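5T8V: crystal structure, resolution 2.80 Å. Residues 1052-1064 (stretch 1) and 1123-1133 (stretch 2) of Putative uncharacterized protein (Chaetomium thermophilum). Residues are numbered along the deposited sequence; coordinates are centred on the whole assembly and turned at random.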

# COMPACT_ATOMS: atom_id res chain seq x y z
N VAL A 1052 -65.99 6.74 -4.90
CA VAL A 1052 -64.71 6.04 -4.97
C VAL A 1052 -64.11 5.82 -3.58
O VAL A 1052 -63.67 4.71 -3.26
CB VAL A 1052 -63.73 6.79 -5.89
CG1 VAL A 1052 -63.34 8.14 -5.32
CG2 VAL A 1052 -62.50 5.95 -6.16
N TYR A 1053 -64.08 6.85 -2.73
CA TYR A 1053 -63.38 6.69 -1.46
C TYR A 1053 -64.12 5.77 -0.51
O TYR A 1053 -63.53 5.32 0.48
CB TYR A 1053 -63.10 8.05 -0.80
CG TYR A 1053 -64.30 8.83 -0.31
CD1 TYR A 1053 -65.04 8.41 0.79
CD2 TYR A 1053 -64.67 10.03 -0.92
CE1 TYR A 1053 -66.13 9.13 1.25
CE2 TYR A 1053 -65.75 10.76 -0.46
CZ TYR A 1053 -66.48 10.31 0.62
OH TYR A 1053 -67.55 11.03 1.07
N THR A 1054 -65.40 5.47 -0.77
CA THR A 1054 -66.05 4.39 -0.05
C THR A 1054 -65.44 3.05 -0.44
O THR A 1054 -65.29 2.15 0.40
CB THR A 1054 -67.56 4.39 -0.32
OG1 THR A 1054 -67.80 4.29 -1.73
CG2 THR A 1054 -68.20 5.67 0.21
N ALA A 1055 -65.07 2.90 -1.72
CA ALA A 1055 -64.41 1.68 -2.17
C ALA A 1055 -62.98 1.61 -1.65
O ALA A 1055 -62.49 0.53 -1.33
CB ALA A 1055 -64.44 1.60 -3.69
N PHE A 1056 -62.29 2.76 -1.57
CA PHE A 1056 -60.95 2.76 -1.00
C PHE A 1056 -60.99 2.42 0.49
O PHE A 1056 -60.23 1.56 0.96
CB PHE A 1056 -60.29 4.13 -1.22
CG PHE A 1056 -59.83 4.38 -2.64
CD1 PHE A 1056 -60.04 3.44 -3.64
CD2 PHE A 1056 -59.19 5.56 -2.96
CE1 PHE A 1056 -59.61 3.68 -4.93
CE2 PHE A 1056 -58.76 5.80 -4.26
CZ PHE A 1056 -58.97 4.86 -5.24
N GLN A 1057 -61.87 3.08 1.24
CA GLN A 1057 -62.05 2.72 2.65
C GLN A 1057 -62.39 1.25 2.80
O GLN A 1057 -61.89 0.57 3.71
CB GLN A 1057 -63.13 3.59 3.28
CG GLN A 1057 -62.64 4.95 3.78
CD GLN A 1057 -61.72 4.83 4.99
OE1 GLN A 1057 -61.31 3.74 5.36
NE2 GLN A 1057 -61.41 5.97 5.60
N GLN A 1058 -63.26 0.73 1.92
CA GLN A 1058 -63.58 -0.69 1.96
C GLN A 1058 -62.33 -1.54 1.75
O GLN A 1058 -62.12 -2.54 2.44
CB GLN A 1058 -64.63 -1.02 0.90
CG GLN A 1058 -65.22 -2.42 1.00
CD GLN A 1058 -65.93 -2.67 2.32
OE1 GLN A 1058 -65.87 -3.77 2.87
NE2 GLN A 1058 -66.63 -1.66 2.83
N VAL A 1059 -61.48 -1.14 0.79
CA VAL A 1059 -60.24 -1.87 0.53
C VAL A 1059 -59.39 -1.92 1.79
O VAL A 1059 -59.00 -2.99 2.26
CB VAL A 1059 -59.48 -1.21 -0.64
CG1 VAL A 1059 -58.02 -1.67 -0.67
CG2 VAL A 1059 -60.16 -1.54 -1.95
N PHE A 1060 -59.08 -0.74 2.35
CA PHE A 1060 -58.22 -0.70 3.53
C PHE A 1060 -58.83 -1.46 4.70
O PHE A 1060 -58.10 -2.05 5.50
CB PHE A 1060 -57.94 0.75 3.92
CG PHE A 1060 -57.08 1.49 2.93
CD1 PHE A 1060 -55.86 0.96 2.53
CD2 PHE A 1060 -57.49 2.70 2.39
CE1 PHE A 1060 -55.06 1.63 1.63
CE2 PHE A 1060 -56.70 3.37 1.48
CZ PHE A 1060 -55.48 2.84 1.10
N ASP A 1061 -60.16 -1.46 4.82
CA ASP A 1061 -60.80 -2.21 5.89
C ASP A 1061 -60.64 -3.71 5.69
O ASP A 1061 -60.37 -4.44 6.64
CB ASP A 1061 -62.29 -1.84 5.98
CG ASP A 1061 -62.51 -0.45 6.54
OD1 ASP A 1061 -61.62 0.06 7.26
OD2 ASP A 1061 -63.58 0.14 6.28
N ASP A 1062 -60.81 -4.19 4.45
CA ASP A 1062 -60.69 -5.61 4.18
C ASP A 1062 -59.27 -6.13 4.41
O ASP A 1062 -59.09 -7.34 4.58
CB ASP A 1062 -61.12 -5.91 2.75
CG ASP A 1062 -62.60 -5.65 2.52
OD1 ASP A 1062 -63.21 -4.92 3.34
OD2 ASP A 1062 -63.16 -6.18 1.53
N GLN A 1063 -58.27 -5.25 4.42
CA GLN A 1063 -56.88 -5.64 4.66
C GLN A 1063 -56.42 -6.69 3.66
O GLN A 1063 -55.73 -7.65 4.02
CB GLN A 1063 -56.69 -6.13 6.10
CG GLN A 1063 -56.70 -5.02 7.14
CD GLN A 1063 -56.36 -5.53 8.53
OE1 GLN A 1063 -56.56 -6.71 8.84
NE2 GLN A 1063 -55.84 -4.65 9.38
N ILE A 1064 -56.79 -6.52 2.40
CA ILE A 1064 -56.39 -7.43 1.33
C ILE A 1064 -55.17 -6.83 0.64
O ILE A 1064 -55.25 -5.70 0.14
CB ILE A 1064 -57.53 -7.65 0.33
CG1 ILE A 1064 -58.72 -8.31 1.03
CG2 ILE A 1064 -57.06 -8.52 -0.84
CD1 ILE A 1064 -59.97 -8.44 0.17
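Stretch 2, residues 1123-1133: HRFLKDITRIA

How do the two backbones run relative to each other? Both stretches are helical and point nearly the same way: helix 1052-1062 and helix 1123-1133 have N-to-C directions that differ by 25°, with a signed crossing angle of 25° and a closest approach of their axes of 10.6 Å. The first helix keeps a regular ladder of backbone hydrogen bonds until Gln 1063, which leaves helical conformation with a positive phi of 57°; its N makes only weak bonds, to Val 1059 O at 3.2 Å and to Phe 1060 O at 3.4 Å. The second is kinked where the N atoms of Lys 1127 and Asp 1128 have no bond to the turn before. The register rises along both chains, as near-parallel helices require. Gln 1057 lies nearest Phe 1125, with their CA atoms 7.7 Å apart; Phe 1060 lies nearest Asp 1128, CA to CA 6.4 Å; and Gln 1063 lies nearest Ile 1132, CA to CA 8.9 Å.

What fills the space between the helices? Aromatic rings form its apolar centre, with Phe 1125 gathered among four residues of the first helix. Its CZ approaches Phe 1056 CB at 3.5 Å and Tyr 1053 CB at 3.8 Å, while its CD1 lies 3.3 Å from Phe 1060 CE2. Phe 1056 turns its edge toward the face of Phe 1125 in an offset edge-to-face pair, the ring centroids 6.0 Å apart and the planes at 60°. The ring of Phe 1060 meets Phe 1125 obliquely, at a centroid separation of 5.4 Å. The backbone of the first helix takes part as well, since Gln 1057 N sits at the edge of the Phe 1125 ring, 3.8 Å from CE1.

What else packs against Phe 1060? Its CA-to-CB bond points toward the second helix, and the residue loses 111 Å² to the contact, the largest share of any residue here. Asp 1128 lies over one face of the ring, its CB 4.0 Å from the Phe 1060 ring centroid in a CH-pi contact, and Asp 1128 OD1 comes within 3.3 Å of Phe 1060 CB. One turn further along, Ile 1132 CD1 reaches Phe 1060 CE1 at 3.8 Å, extending the apolar packing toward the end of the first helix.

How do the two arginines engage the first stretch? Arg 1124 lays its guanidinium flat on the Tyr 1053 ring, with planes at 24° and Arg 1124 CZ 3.4 Å from the ring centroid, so the positive charge rests over the pi face as a cation-pi contact. The aliphatic part of the same side chain meets Gln 1057, whose NE2 is 3.5 Å from Arg 1124 CG. Arg 1131 reaches the other end of the contact, where Gln 1063 NE2 lies over one face of its guanidinium, 3.5 Å from NH1. Arg 1131 NH2 is 3.4 Å from Phe 1060 O, but the angle is poor, and no hydrogen bond joins the two stretches.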

# COMPACT_ATOMS: atom_id res chain seq x y z
N HIS A 1123 -55.63 13.04 4.36
CA HIS A 1123 -56.09 12.96 5.74
C HIS A 1123 -57.02 11.77 5.95
O HIS A 1123 -56.95 11.09 6.98
CB HIS A 1123 -56.77 14.26 6.16
CG HIS A 1123 -55.82 15.29 6.69
ND1 HIS A 1123 -55.33 15.25 7.98
CD2 HIS A 1123 -55.26 16.38 6.11
CE1 HIS A 1123 -54.52 16.27 8.17
NE2 HIS A 1123 -54.46 16.97 7.06
N ARG A 1124 -57.90 11.50 4.98
CA ARG A 1124 -58.81 10.37 5.15
C ARG A 1124 -58.05 9.06 5.30
O ARG A 1124 -58.41 8.23 6.15
CB ARG A 1124 -59.78 10.28 3.97
CG ARG A 1124 -60.63 9.00 3.96
CD ARG A 1124 -62.11 9.30 3.93
NE ARG A 1124 -62.46 10.25 2.88
CZ ARG A 1124 -63.66 10.81 2.74
NH1 ARG A 1124 -64.64 10.51 3.59
NH2 ARG A 1124 -63.87 11.66 1.76
N PHE A 1125 -57.01 8.84 4.51
CA PHE A 1125 -56.35 7.54 4.45
C PHE A 1125 -55.02 7.50 5.20
O PHE A 1125 -54.35 6.46 5.17
CB PHE A 1125 -56.13 7.14 2.99
CG PHE A 1125 -57.40 7.08 2.18
CD1 PHE A 1125 -58.34 6.09 2.43
CD2 PHE A 1125 -57.65 8.01 1.19
CE1 PHE A 1125 -59.51 6.03 1.69
CE2 PHE A 1125 -58.82 7.95 0.45
CZ PHE A 1125 -59.75 6.96 0.70
N LEU A 1126 -54.63 8.57 5.88
CA LEU A 1126 -53.34 8.60 6.56
C LEU A 1126 -53.20 7.42 7.52
O LEU A 1126 -52.18 6.73 7.53
CB LEU A 1126 -53.15 9.92 7.30
CG LEU A 1126 -51.81 10.08 8.03
CD1 LEU A 1126 -50.65 10.09 7.05
CD2 LEU A 1126 -51.81 11.33 8.88
N LYS A 1127 -54.22 7.20 8.36
CA LYS A 1127 -54.14 6.13 9.35
C LYS A 1127 -53.89 4.78 8.68
O LYS A 1127 -53.05 3.99 9.13
CB LYS A 1127 -55.41 6.09 10.18
CG LYS A 1127 -55.67 7.36 10.98
CD LYS A 1127 -56.98 7.28 11.75
CE LYS A 1127 -57.21 8.53 12.59
NZ LYS A 1127 -58.50 8.47 13.34
N ASP A 1128 -54.62 4.49 7.59
CA ASP A 1128 -54.49 3.20 6.93
C ASP A 1128 -53.11 3.05 6.29
O ASP A 1128 -52.45 2.01 6.46
CB ASP A 1128 -55.58 3.04 5.88
CG ASP A 1128 -56.97 3.16 6.47
OD1 ASP A 1128 -57.50 2.13 6.94
OD2 ASP A 1128 -57.53 4.28 6.47
N ILE A 1129 -52.65 4.07 5.56
CA ILE A 1129 -51.35 3.96 4.91
C ILE A 1129 -50.26 3.79 5.95
O ILE A 1129 -49.32 3.01 5.77
CB ILE A 1129 -51.08 5.18 4.01
CG1 ILE A 1129 -52.28 5.48 3.09
CG2 ILE A 1129 -49.87 4.91 3.13
CD1 ILE A 1129 -52.20 6.83 2.41
N THR A 1130 -50.37 4.51 7.07
CA THR A 1130 -49.44 4.31 8.18
C THR A 1130 -49.47 2.87 8.66
O THR A 1130 -48.41 2.23 8.81
CB THR A 1130 -49.79 5.26 9.33
OG1 THR A 1130 -49.67 6.62 8.89
CG2 THR A 1130 -48.87 5.04 10.53
N ARG A 1131 -50.66 2.32 8.90
CA ARG A 1131 -50.77 0.93 9.33
C ARG A 1131 -50.03 0.00 8.38
O ARG A 1131 -49.23 -0.83 8.82
CB ARG A 1131 -52.25 0.53 9.42
CG ARG A 1131 -52.46 -0.93 9.83
CD ARG A 1131 -53.92 -1.33 9.74
NE ARG A 1131 -54.47 -1.12 8.40
CZ ARG A 1131 -54.20 -1.89 7.35
NH1 ARG A 1131 -53.39 -2.94 7.47
NH2 ARG A 1131 -54.75 -1.61 6.17
N ILE A 1132 -50.27 0.14 7.08
CA ILE A 1132 -49.60 -0.73 6.11
C ILE A 1132 -48.09 -0.53 6.19
O ILE A 1132 -47.32 -1.48 6.04
CB ILE A 1132 -50.14 -0.46 4.69
CG1 ILE A 1132 -51.61 -0.86 4.60
CG2 ILE A 1132 -49.32 -1.24 3.65
CD1 ILE A 1132 -52.29 -0.44 3.31
N ALA A 1133 -47.65 0.71 6.42
CA ALA A 1133 -46.22 0.99 6.41
C ALA A 1133 -45.50 0.41 7.63
O ALA A 1133 -44.32 0.06 7.54
CB ALA A 1133 -45.99 2.50 6.34